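Local coordinates for protein albumin-1 (Psophocarpus tetragonolobus, PDB 1WBA) that serves as a 2S seed storage protein built on the Kunitz-type (leguminous) inhibitor fold, at residues V22-G27 and V166-R171; D31-G36 and S49-M54; A56-S61 and N81-P86; G101-L106 and R155-Y160. All blocks are in the same frame, centred on the assembly; numbering follows the deposited sequence.

Interaction 1: residues V22-G27 and V166-R171; sequences VSFSDG and VVKFHR
Val22 and Lys168 pair in antiparallel fashion, each backbone N-H given to the other's carbonyl: Val22 N to Lys168 O at 3.0 Å, Lys168 N to Val22 O at 2.9 Å. One residue on, Ser23 and Val167 form a non-hydrogen-bonded pair with diverging side chains, and Val167 CA adds a CA-H...O contact to Val22 O. The last rung is Phe24 N to Val166 O, 2.9 Å long and nearly straight at 170°, made where the strand has already given way to a turn.

Three side-chain contacts flank this ladder. The imidazole of His170 comes up beside Val22, with ND1 3.9 Å from both CB and CG2; this nitrogen is buried here without a polar partner in the model. Phe24 has CG anti to its backbone N (chi1 174°), and its side chain runs alongside that of Val166 in the same direction, CB of Phe24 lying 4.0 Å from CG1 of Val166. CE of Lys168 crosses obliquely to within 4.1 Å of CD1 of the Phe24 ring.

Bonds within 22-27 hold the turn. Ser23 O accepts from Gly27 N, Ser23 OG donates to Asp26 OD1 from above the carboxylate plane, and a water links Ser23 OG, Ser25 N and Val166 O, which lies 2.7 Å from it. Asp26 also makes a salt bridge to Lys48.

Strand 166-171 lies in the curled antiparallel sheet between strand 17-23 and strand 130-136, with Val167 and Phe169 packed on Ile21, while strand 17-23 pairs on its other edge with strand 56-61.

Interaction 2: residues D31-G36 and S49-M54; sequences DVVATG and STRNIM
Asp31 and Arg51 form a side-on, two-nitrogen salt bridge between strand 30-33 of the Kunitz-type beta-trefoil and the loop that follows strand 45-48. Arg51 NE reaches Asp31 OD2 at 2.8 Å and Arg51 NH2 reaches Asp31 OD1 at 2.9 Å. Both bonds use syn lone pairs, and the carboxylate and guanidinium planes differ by only 9°. CG of Asp31 stands anti to its backbone N (chi1 -163°), and from CG to NE the arginine chain is extended.

Each carboxylate oxygen has further donors. OD2 of Asp31 takes the hydroxyl of Ser49, 2.9 Å from OG and above the carboxylate plane, and a water that also accepts from Thr50 N; OD1 accepts from Val32 N on its anti side, tilted out of the carboxylate plane. Ser49 OG in turn receives the backbone N-H groups of Arg51, closing an ST turn, and of Ile53, so its hydroxyl ties together Ser49, Arg51 and Ile53 of the loop. An alanine in place of Asp31 would probably leave the Arg51 guanidinium without its charge partner and the Ser49 hydroxyl without its acceptor, letting the arginine swing away from the strand.

Apolar groups close in around the pair. Val33 lays CG1 over one face of the guanidinium, 4.0 Å from Arg51 NH2, and the branch point of Ile53 sits against the carboxylate, with its CB 3.5 Å from Asp31 OD2.

Interaction 3: residues A56-S61 and N81-P86; sequences ATSISS and NFATDP
Strands 56-61 and 78-82 are antiparallel neighbours in the curled sheet of the Kunitz-type trefoil, and this contact covers the end of their pairing, where the second strand runs out into a loop. Ser58 and Asn81 exchange two backbone bonds, Ser58 N to Asn81 O at 2.8 Å and Asn81 N to Ser58 O at 3.1 Å. Thr57 and Phe82 make the adjoining non-hydrogen-bonded pair, and Ala83 N then reaches Ala56 O at 2.9 Å, almost straight at 174° but from above the carbonyl plane.

Thr57 and Phe82 also meet through their side chains, the methyl CG2 of Thr57 lying 3.9 Å from CD1 of the ring, while Thr57 OG1 bonds to Tyr19 O. On the face that carries Ser58 and Asn81, Ser58 OG lies 3.7 Å from CB of Ala83, just past the end of the strand. Water continues the pairing past Ala83: one molecule donates to Ala56 O and accepts from Thr84 N, and a second accepts from Ala56 N at 2.8 Å and lies 2.7 Å from Thr84 OG1.

This antiparallel pairing, with the Phe82 ring meeting Trp92 and packing on Ile30 and Val32, belongs to the beta-trefoil of Kunitz-type inhibitors.

Interaction 4: residues G101-L106 and R155-Y160; sequences GQQLKL and RLVVSY
Gln102 sits where the chain turns a corner into strand 103-106, and its carbonyl O accepts from Val158 N at 2.9 Å, joining this part of the Kunitz-type trefoil to strand 154-159. Its side chain crosses Val158 obliquely, with NE2 4.0 Å from CG1 of the valine.

Gln103 bridges Val157 through the backbone, the two CA atoms 4.2 Å apart, and runs its side chain alongside that valine. At its end OE1 takes a bond of 3.1 Å from Arg155 NH1, on a lone pair and in the guanidinium plane, although the amide and guanidinium planes are turned 73° apart. The stronger partner of this arginine is Asp149, in a salt bridge through NE. An alanine in place of Gln103 would probably leave Arg155 NH1 without this acceptor and open a gap beside Val157 CG1.

Leu104 donates its N-H to Leu156 O at 3.0 Å, nearly in line with the carbonyl. The side chains of Leu104 and Leu156 also pack on Ile46. CG of Leu104 is anti to its own carbonyl carbon (chi1 -56°), and beyond it the two methyls part company: CD1 of Leu104 lies 3.8 Å from CD1 of Leu156, and CD2 of Leu104 lies 3.9 Å from CG2 of Val158.

Overall arrangement
From the N terminus, strand 17-23 waits for almost the whole chain before strand 166-171 returns to it, so interaction 1 closes the longest loop and encloses the other three contacts. Within it, interactions 2, 3 and 4 follow in series without crossing. Interaction 2 closes a short loop of 12 intervening residues containing strand 45-48, which pairs antiparallel with 30-33; interaction 3 has 19 residues between its segments, and interaction 4 has 48. Interactions 1 and 3 are linked through the neighbouring strands 17-23 and 56-61, with Phe169 against Ile59. Val32 of interaction 2 meets both Phe82 and Leu106, which also touch each other, joining interactions 2, 3 and 4 inside the fold. Interactions 1 and 4 do not touch.

Interaction 1: residues V22-G27 and V166-R171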
loop_
_atom_site.group_PDB
_atom_site.type_symbol
_atom_site.label_atom_id
_atom_site.label_comp_id
_atom_site.label_asym_id
_atom_site.label_seq_id
_atom_site.Cartn_x
_atom_site.Cartn_y
_atom_site.Cartn_z
ATOM N N VAL A 22 1.785 6.712 6.444
ATOM C CA VAL A 22 2.799 6.657 7.498
ATOM C C VAL A 22 2.396 5.640 8.569
ATOM O O VAL A 22 1.232 5.574 8.972
ATOM C CB VAL A 22 2.999 8.065 8.132
ATOM C CG1 VAL A 22 3.729 7.971 9.455
ATOM C CG2 VAL A 22 3.794 8.957 7.180
ATOM N N SER A 23 3.352 4.823 8.993
ATOM C CA SER A 23 3.115 3.831 10.018
ATOM C C SER A 23 2.780 4.569 11.335
ATOM O O SER A 23 3.500 5.480 11.772
ATOM C CB SER A 23 4.360 2.953 10.152
ATOM O OG SER A 23 4.350 2.192 11.330
ATOM N N PHE A 24 1.660 4.190 11.933
ATOM C CA PHE A 24 1.175 4.784 13.163
ATOM C C PHE A 24 2.131 4.676 14.357
ATOM O O PHE A 24 2.482 5.678 14.974
ATOM C CB PHE A 24 -0.176 4.148 13.511
ATOM C CG PHE A 24 -0.719 4.564 14.842
ATOM C CD1 PHE A 24 -0.805 5.916 15.182
ATOM C CD2 PHE A 24 -1.145 3.611 15.757
ATOM C CE1 PHE A 24 -1.301 6.318 16.423
ATOM C CE2 PHE A 24 -1.648 4.001 17.007
ATOM C CZ PHE A 24 -1.726 5.362 17.337
ATOM N N SER A 25 2.566 3.467 14.676
ATOM C CA SER A 25 3.430 3.279 15.825
ATOM C C SER A 25 4.806 3.926 15.784
ATOM O O SER A 25 5.313 4.323 16.829
ATOM C CB SER A 25 3.578 1.799 16.128
ATOM O OG SER A 25 4.129 1.139 15.010
ATOM N N ASP A 26 5.420 4.056 14.608
ATOM C CA ASP A 26 6.753 4.644 14.562
ATOM C C ASP A 26 7.016 5.783 13.597
ATOM O O ASP A 26 8.136 6.273 13.526
ATOM C CB ASP A 26 7.807 3.558 14.346
ATOM C CG ASP A 26 7.637 2.805 13.028
ATOM O OD1 ASP A 26 6.947 3.275 12.102
ATOM O OD2 ASP A 26 8.208 1.713 12.938
ATOM N N GLY A 27 6.026 6.153 12.801
ATOM C CA GLY A 27 6.218 7.249 11.871
ATOM C C GLY A 27 6.966 6.957 10.577
ATOM O O GLY A 27 7.233 7.881 9.803
ATOM N N VAL A 166 -0.548 -0.859 10.771
ATOM C CA VAL A 166 -1.522 0.196 11.026
ATOM C C VAL A 166 -0.896 1.508 10.569
ATOM O O VAL A 166 0.222 1.859 10.966
ATOM C CB VAL A 166 -1.946 0.276 12.533
ATOM C CG1 VAL A 166 -2.939 1.423 12.756
ATOM C CG2 VAL A 166 -2.573 -1.033 12.965
ATOM N N VAL A 167 -1.647 2.263 9.782
ATOM C CA VAL A 167 -1.148 3.507 9.220
ATOM C C VAL A 167 -2.115 4.677 9.384
ATOM O O VAL A 167 -3.260 4.507 9.814
ATOM C CB VAL A 167 -0.887 3.328 7.685
ATOM C CG1 VAL A 167 0.074 2.182 7.439
ATOM C CG2 VAL A 167 -2.205 3.046 6.948
ATOM N N LYS A 168 -1.616 5.851 9.019
ATOM C CA LYS A 168 -2.359 7.092 9.002
ATOM C C LYS A 168 -2.079 7.688 7.627
ATOM O O LYS A 168 -1.019 7.448 7.054
ATOM C CB LYS A 168 -1.851 8.057 10.073
ATOM C CG LYS A 168 -2.531 7.954 11.418
ATOM C CD LYS A 168 -1.980 9.022 12.342
ATOM C CE LYS A 168 -2.807 9.151 13.598
ATOM N NZ LYS A 168 -4.185 9.594 13.263
ATOM N N PHE A 169 -3.033 8.440 7.087
ATOM C CA PHE A 169 -2.870 9.081 5.786
ATOM C C PHE A 169 -2.687 10.578 5.983
ATOM O O PHE A 169 -3.552 11.243 6.542
ATOM C CB PHE A 169 -4.100 8.833 4.891
ATOM C CG PHE A 169 -4.361 7.377 4.603
ATOM C CD1 PHE A 169 -3.684 6.727 3.571
ATOM C CD2 PHE A 169 -5.261 6.649 5.375
ATOM C CE1 PHE A 169 -3.889 5.362 3.320
ATOM C CE2 PHE A 169 -5.474 5.292 5.132
ATOM C CZ PHE A 169 -4.783 4.648 4.097
ATOM N N HIS A 170 -1.546 11.105 5.554
ATOM C CA HIS A 170 -1.282 12.536 5.676
ATOM C C HIS A 170 -1.525 13.211 4.349
ATOM O O HIS A 170 -0.984 12.789 3.322
ATOM C CB HIS A 170 0.145 12.782 6.153
ATOM C CG HIS A 170 0.359 12.374 7.577
ATOM N ND1 HIS A 170 0.570 11.067 7.952
ATOM C CD2 HIS A 170 0.310 13.093 8.723
ATOM C CE1 HIS A 170 0.640 10.992 9.271
ATOM N NE2 HIS A 170 0.484 12.209 9.761
ATOM N N ARG A 171 -2.386 14.219 4.353
ATOM C CA ARG A 171 -2.699 14.915 3.118
ATOM C C ARG A 171 -1.402 15.524 2.592
ATOM O O ARG A 171 -0.626 16.105 3.357
ATOM C CB ARG A 171 -3.774 15.987 3.350
ATOM C CG ARG A 171 -4.329 16.590 2.069
HETATM O O HOH W 1 1.985 1.144 12.897
#

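Interaction 2: residues D31-G36 and S49-M54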
loop_
_atom_site.group_PDB
_atom_site.type_symbol
_atom_site.label_atom_id
_atom_site.label_comp_id
_atom_site.label_asym_id
_atom_site.label_seq_id
_atom_site.Cartn_x
_atom_site.Cartn_y
_atom_site.Cartn_z
ATOM N N ASP A 31 8.711 3.228 1.067
ATOM C CA ASP A 31 9.954 3.398 0.315
ATOM C C ASP A 31 10.022 2.312 -0.770
ATOM O O ASP A 31 9.213 1.371 -0.772
ATOM C CB ASP A 31 11.096 3.224 1.320
ATOM C CG ASP A 31 12.428 3.756 0.845
ATOM O OD1 ASP A 31 12.613 4.164 -0.321
ATOM O OD2 ASP A 31 13.318 3.764 1.706
ATOM N N VAL A 32 10.933 2.482 -1.726
ATOM C CA VAL A 32 11.121 1.510 -2.792
ATOM C C VAL A 32 12.632 1.262 -2.829
ATOM O O VAL A 32 13.419 2.192 -3.004
ATOM C CB VAL A 32 10.623 2.030 -4.162
ATOM C CG1 VAL A 32 10.770 0.943 -5.199
ATOM C CG2 VAL A 32 9.163 2.434 -4.085
ATOM N N VAL A 33 13.025 0.016 -2.586
ATOM C CA VAL A 33 14.433 -0.387 -2.556
ATOM C C VAL A 33 14.583 -1.746 -3.226
ATOM O O VAL A 33 13.601 -2.398 -3.569
ATOM C CB VAL A 33 14.989 -0.528 -1.092
ATOM C CG1 VAL A 33 14.900 0.784 -0.344
ATOM C CG2 VAL A 33 14.242 -1.614 -0.310
ATOM N N ALA A 34 15.822 -2.154 -3.453
ATOM C CA ALA A 34 16.078 -3.456 -4.039
ATOM C C ALA A 34 16.182 -4.409 -2.856
ATOM O O ALA A 34 16.745 -4.052 -1.817
ATOM C CB ALA A 34 17.373 -3.439 -4.788
ATOM N N THR A 35 15.540 -5.564 -2.959
ATOM C CA THR A 35 15.638 -6.578 -1.920
ATOM C C THR A 35 16.135 -7.838 -2.632
ATOM O O THR A 35 16.070 -7.925 -3.856
ATOM C CB THR A 35 14.267 -6.897 -1.231
ATOM O OG1 THR A 35 13.318 -7.374 -2.197
ATOM C CG2 THR A 35 13.730 -5.694 -0.511
ATOM N N GLY A 36 16.649 -8.801 -1.877
ATOM C CA GLY A 36 17.101 -10.033 -2.489
ATOM C C GLY A 36 18.147 -9.842 -3.565
ATOM O O GLY A 36 19.177 -9.224 -3.319
ATOM N N SER A 49 10.021 2.107 5.063
ATOM C CA SER A 49 11.364 2.662 5.083
ATOM C C SER A 49 12.173 2.525 6.355
ATOM O O SER A 49 11.680 2.741 7.467
ATOM C CB SER A 49 11.346 4.134 4.682
ATOM O OG SER A 49 12.659 4.595 4.363
ATOM N N THR A 50 13.446 2.198 6.151
ATOM C CA THR A 50 14.401 2.106 7.236
ATOM C C THR A 50 15.425 3.223 7.008
ATOM O O THR A 50 16.469 3.253 7.646
ATOM C CB THR A 50 15.099 0.708 7.277
ATOM O OG1 THR A 50 15.637 0.396 5.991
ATOM C CG2 THR A 50 14.101 -0.372 7.661
ATOM N N ARG A 51 15.123 4.165 6.116
ATOM C CA ARG A 51 16.063 5.258 5.847
ATOM C C ARG A 51 15.408 6.633 5.773
ATOM O O ARG A 51 15.887 7.529 5.081
ATOM C CB ARG A 51 16.835 4.989 4.558
ATOM C CG ARG A 51 15.961 4.907 3.320
ATOM C CD ARG A 51 16.766 4.548 2.071
ATOM N NE ARG A 51 15.894 4.453 0.906
ATOM C CZ ARG A 51 16.249 4.699 -0.348
ATOM N NH1 ARG A 51 17.498 5.062 -0.646
ATOM N NH2 ARG A 51 15.327 4.620 -1.300
ATOM N N ASN A 52 14.301 6.784 6.490
ATOM C CA ASN A 52 13.558 8.044 6.538
ATOM C C ASN A 52 12.960 8.553 5.231
ATOM O O ASN A 52 12.779 9.761 5.059
ATOM C CB ASN A 52 14.401 9.145 7.185
ATOM C CG ASN A 52 14.899 8.755 8.555
ATOM O OD1 ASN A 52 14.115 8.389 9.432
ATOM N ND2 ASN A 52 16.216 8.768 8.733
ATOM N N ILE A 53 12.635 7.645 4.317
ATOM C CA ILE A 53 11.999 8.046 3.062
ATOM C C ILE A 53 10.498 7.816 3.248
ATOM O O ILE A 53 10.097 6.871 3.914
ATOM C CB ILE A 53 12.448 7.173 1.849
ATOM C CG1 ILE A 53 13.909 7.429 1.484
ATOM C CG2 ILE A 53 11.569 7.455 0.646
ATOM C CD1 ILE A 53 14.167 8.803 0.993
ATOM N N MET A 54 9.674 8.699 2.699
ATOM C CA MET A 54 8.229 8.532 2.785
ATOM C C MET A 54 7.599 9.058 1.520
ATOM O O MET A 54 7.278 10.248 1.413
ATOM C CB MET A 54 7.622 9.185 4.040
ATOM C CG MET A 54 8.254 10.465 4.526
ATOM S SD MET A 54 7.507 10.981 6.101
ATOM C CE MET A 54 8.384 9.963 7.296
HETATM O O HOH W 2 14.074 1.559 3.277
#

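Interaction 3: residues A56-S61 and N81-P86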
loop_
_atom_site.group_PDB
_atom_site.type_symbol
_atom_site.label_atom_id
_atom_site.label_comp_id
_atom_site.label_asym_id
_atom_site.label_seq_id
_atom_site.Cartn_x
_atom_site.Cartn_y
_atom_site.Cartn_z
ATOM N N ALA A 56 4.894 9.767 -1.426
ATOM C CA ALA A 56 3.471 10.076 -1.487
ATOM C C ALA A 56 2.851 9.171 -2.541
ATOM O O ALA A 56 3.508 8.800 -3.517
ATOM C CB ALA A 56 3.266 11.527 -1.869
ATOM N N THR A 57 1.580 8.838 -2.350
ATOM C CA THR A 57 0.845 7.985 -3.266
ATOM C C THR A 57 -0.539 8.561 -3.586
ATOM O O THR A 57 -1.151 9.243 -2.751
ATOM C CB THR A 57 0.579 6.587 -2.633
ATOM O OG1 THR A 57 0.091 6.756 -1.295
ATOM C CG2 THR A 57 1.840 5.745 -2.583
ATOM N N SER A 58 -1.002 8.347 -4.812
ATOM C CA SER A 58 -2.365 8.743 -5.175
ATOM C C SER A 58 -3.191 7.510 -4.837
ATOM O O SER A 58 -2.735 6.363 -5.051
ATOM C CB SER A 58 -2.495 9.011 -6.667
ATOM O OG SER A 58 -1.598 10.028 -7.042
ATOM N N ILE A 59 -4.378 7.736 -4.288
ATOM C CA ILE A 59 -5.280 6.656 -3.916
ATOM C C ILE A 59 -6.562 6.906 -4.717
ATOM O O ILE A 59 -7.204 7.953 -4.570
ATOM C CB ILE A 59 -5.533 6.661 -2.388
ATOM C CG1 ILE A 59 -4.191 6.535 -1.655
ATOM C CG2 ILE A 59 -6.475 5.527 -2.007
ATOM C CD1 ILE A 59 -4.271 6.625 -0.178
ATOM N N SER A 60 -6.879 5.976 -5.614
ATOM C CA SER A 60 -8.031 6.108 -6.511
ATOM C C SER A 60 -8.953 4.909 -6.521
ATOM O O SER A 60 -8.518 3.779 -6.312
ATOM C CB SER A 60 -7.527 6.300 -7.951
ATOM O OG SER A 60 -6.554 7.328 -8.012
ATOM N N SER A 61 -10.230 5.146 -6.807
ATOM C CA SER A 61 -11.155 4.043 -6.902
ATOM C C SER A 61 -10.733 3.239 -8.142
ATOM O O SER A 61 -10.300 3.796 -9.161
ATOM C CB SER A 61 -12.600 4.540 -7.049
ATOM O OG SER A 61 -12.726 5.445 -8.123
ATOM N N ASN A 81 -0.856 4.295 -6.497
ATOM C CA ASN A 81 0.342 4.519 -7.293
ATOM C C ASN A 81 1.204 5.624 -6.711
ATOM O O ASN A 81 0.697 6.521 -6.036
ATOM C CB ASN A 81 -0.015 4.807 -8.757
ATOM C CG ASN A 81 -0.659 6.180 -8.964
ATOM O OD1 ASN A 81 0.034 7.190 -9.049
ATOM N ND2 ASN A 81 -1.979 6.213 -9.083
ATOM N N PHE A 82 2.518 5.541 -6.908
ATOM C CA PHE A 82 3.408 6.583 -6.395
ATOM C C PHE A 82 3.147 7.884 -7.155
ATOM O O PHE A 82 2.996 7.888 -8.372
ATOM C CB PHE A 82 4.868 6.141 -6.478
ATOM C CG PHE A 82 5.215 5.080 -5.486
ATOM C CD1 PHE A 82 5.350 5.399 -4.145
ATOM C CD2 PHE A 82 5.360 3.750 -5.886
ATOM C CE1 PHE A 82 5.621 4.413 -3.192
ATOM C CE2 PHE A 82 5.630 2.750 -4.945
ATOM C CZ PHE A 82 5.761 3.080 -3.594
ATOM N N ALA A 83 3.105 8.982 -6.423
ATOM C CA ALA A 83 2.774 10.267 -7.009
ATOM C C ALA A 83 3.946 11.140 -7.368
ATOM O O ALA A 83 3.817 12.070 -8.157
ATOM C CB ALA A 83 1.836 11.016 -6.067
ATOM N N THR A 84 5.098 10.849 -6.804
ATOM C CA THR A 84 6.251 11.670 -7.076
ATOM C C THR A 84 7.454 10.913 -7.632
ATOM O O THR A 84 7.469 9.676 -7.727
ATOM C CB THR A 84 6.705 12.360 -5.790
ATOM O OG1 THR A 84 7.252 11.383 -4.900
ATOM C CG2 THR A 84 5.520 13.030 -5.106
ATOM N N ASP A 85 8.453 11.683 -8.045
ATOM C CA ASP A 85 9.690 11.108 -8.528
ATOM C C ASP A 85 10.281 10.486 -7.271
ATOM O O ASP A 85 10.023 10.965 -6.160
ATOM C CB ASP A 85 10.619 12.205 -9.052
ATOM C CG ASP A 85 10.075 12.889 -10.297
ATOM O OD1 ASP A 85 9.599 12.206 -11.229
ATOM O OD2 ASP A 85 10.142 14.129 -10.346
ATOM N N PRO A 86 11.141 9.467 -7.421
ATOM C CA PRO A 86 11.612 8.850 -8.661
ATOM C C PRO A 86 10.701 7.793 -9.292
ATOM O O PRO A 86 11.032 7.241 -10.338
ATOM C CB PRO A 86 12.937 8.243 -8.229
ATOM C CG PRO A 86 12.636 7.784 -6.847
ATOM C CD PRO A 86 11.860 8.922 -6.257
HETATM O O HOH W 3 5.907 9.058 -4.777
HETATM O O HOH W 4 6.689 11.743 -2.255
#

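Interaction 4: residues G101-L106 and R155-Y160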
loop_
_atom_site.group_PDB
_atom_site.type_symbol
_atom_site.label_atom_id
_atom_site.label_comp_id
_atom_site.label_asym_id
_atom_site.label_seq_id
_atom_site.Cartn_x
_atom_site.Cartn_y
_atom_site.Cartn_z
ATOM N N GLY A 101 6.674 -15.634 -1.091
ATOM C CA GLY A 101 5.234 -15.532 -0.957
ATOM C C GLY A 101 4.775 -14.244 -1.614
ATOM O O GLY A 101 5.566 -13.581 -2.292
ATOM N N GLN A 102 3.509 -13.883 -1.400
ATOM C CA GLN A 102 2.943 -12.657 -1.971
ATOM C C GLN A 102 3.465 -11.419 -1.250
ATOM O O GLN A 102 3.386 -11.326 -0.019
ATOM C CB GLN A 102 1.413 -12.703 -1.936
ATOM C CG GLN A 102 0.870 -13.927 -2.649
ATOM C CD GLN A 102 -0.635 -13.924 -2.859
ATOM O OE1 GLN A 102 -1.166 -14.817 -3.506
ATOM N NE2 GLN A 102 -1.319 -12.915 -2.343
ATOM N N GLN A 103 4.042 -10.503 -2.024
ATOM C CA GLN A 103 4.636 -9.279 -1.496
ATOM C C GLN A 103 4.387 -8.160 -2.463
ATOM O O GLN A 103 4.085 -8.406 -3.637
ATOM C CB GLN A 103 6.147 -9.433 -1.370
ATOM C CG GLN A 103 6.585 -10.759 -0.860
ATOM C CD GLN A 103 8.056 -10.792 -0.571
ATOM O OE1 GLN A 103 8.871 -10.345 -1.377
ATOM N NE2 GLN A 103 8.411 -11.305 0.601
ATOM N N LEU A 104 4.570 -6.930 -1.996
ATOM C CA LEU A 104 4.356 -5.766 -2.853
ATOM C C LEU A 104 5.579 -5.404 -3.697
ATOM O O LEU A 104 6.688 -5.259 -3.185
ATOM C CB LEU A 104 3.905 -4.542 -2.048
ATOM C CG LEU A 104 2.650 -4.658 -1.180
ATOM C CD1 LEU A 104 2.169 -3.265 -0.830
ATOM C CD2 LEU A 104 1.572 -5.394 -1.904
ATOM N N LYS A 105 5.354 -5.249 -4.995
ATOM C CA LYS A 105 6.407 -4.899 -5.930
ATOM C C LYS A 105 5.865 -3.842 -6.878
ATOM O O LYS A 105 4.641 -3.678 -7.018
ATOM C CB LYS A 105 6.794 -6.120 -6.779
ATOM C CG LYS A 105 7.312 -7.344 -6.015
ATOM C CD LYS A 105 8.724 -7.110 -5.496
ATOM C CE LYS A 105 9.417 -8.443 -5.175
ATOM N NZ LYS A 105 10.740 -8.188 -4.530
ATOM N N LEU A 106 6.766 -3.122 -7.532
ATOM C CA LEU A 106 6.341 -2.145 -8.528
ATOM C C LEU A 106 5.740 -3.000 -9.655
ATOM O O LEU A 106 6.276 -4.062 -9.993
ATOM C CB LEU A 106 7.531 -1.341 -9.054
ATOM C CG LEU A 106 8.171 -0.356 -8.071
ATOM C CD1 LEU A 106 9.123 0.539 -8.837
ATOM C CD2 LEU A 106 7.113 0.480 -7.371
ATOM N N ARG A 155 9.902 -5.615 4.245
ATOM C CA ARG A 155 9.033 -5.869 3.109
ATOM C C ARG A 155 7.555 -5.887 3.485
ATOM O O ARG A 155 7.188 -6.304 4.584
ATOM C CB ARG A 155 9.393 -7.206 2.469
ATOM C CG ARG A 155 10.854 -7.353 2.064
ATOM C CD ARG A 155 10.995 -8.578 1.208
ATOM N NE ARG A 155 12.379 -8.982 0.996
ATOM C CZ ARG A 155 12.737 -9.944 0.151
ATOM N NH1 ARG A 155 11.803 -10.563 -0.560
ATOM N NH2 ARG A 155 14.005 -10.335 0.068
ATOM N N LEU A 156 6.720 -5.382 2.582
ATOM C CA LEU A 156 5.278 -5.377 2.786
ATOM C C LEU A 156 4.792 -6.677 2.166
ATOM O O LEU A 156 4.928 -6.888 0.961
ATOM C CB LEU A 156 4.639 -4.170 2.097
ATOM C CG LEU A 156 4.921 -2.798 2.725
ATOM C CD1 LEU A 156 4.084 -1.748 2.060
ATOM C CD2 LEU A 156 4.584 -2.808 4.169
ATOM N N VAL A 157 4.306 -7.576 3.012
ATOM C CA VAL A 157 3.830 -8.877 2.563
ATOM C C VAL A 157 2.311 -9.028 2.706
ATOM O O VAL A 157 1.670 -8.350 3.517
ATOM C CB VAL A 157 4.559 -10.027 3.281
ATOM C CG1 VAL A 157 6.062 -9.885 3.078
ATOM C CG2 VAL A 157 4.233 -10.041 4.755
ATOM N N VAL A 158 1.744 -9.924 1.911
ATOM C CA VAL A 158 0.309 -10.147 1.918
ATOM C C VAL A 158 -0.038 -11.573 2.337
ATOM O O VAL A 158 0.398 -12.538 1.706
ATOM C CB VAL A 158 -0.287 -9.873 0.501
ATOM C CG1 VAL A 158 -1.801 -10.066 0.482
ATOM C CG2 VAL A 158 0.054 -8.466 0.049
ATOM N N SER A 159 -0.792 -11.708 3.419
ATOM C CA SER A 159 -1.235 -13.015 3.861
ATOM C C SER A 159 -2.379 -12.885 4.851
ATOM O O SER A 159 -2.601 -11.818 5.438
ATOM C CB SER A 159 -0.087 -13.847 4.455
ATOM O OG SER A 159 0.141 -13.557 5.815
ATOM N N TYR A 160 -3.144 -13.966 4.973
ATOM C CA TYR A 160 -4.276 -14.035 5.898
ATOM C C TYR A 160 -3.777 -13.864 7.327
ATOM O O TYR A 160 -4.449 -13.293 8.178
ATOM C CB TYR A 160 -4.938 -15.422 5.804
ATOM C CG TYR A 160 -5.657 -15.719 4.511
ATOM C CD1 TYR A 160 -6.552 -14.800 3.960
ATOM C CD2 TYR A 160 -5.477 -16.940 3.854
ATOM C CE1 TYR A 160 -7.248 -15.082 2.798
ATOM C CE2 TYR A 160 -6.179 -17.238 2.686
ATOM C CZ TYR A 160 -7.062 -16.298 2.165
ATOM O OH TYR A 160 -7.762 -16.564 1.008
#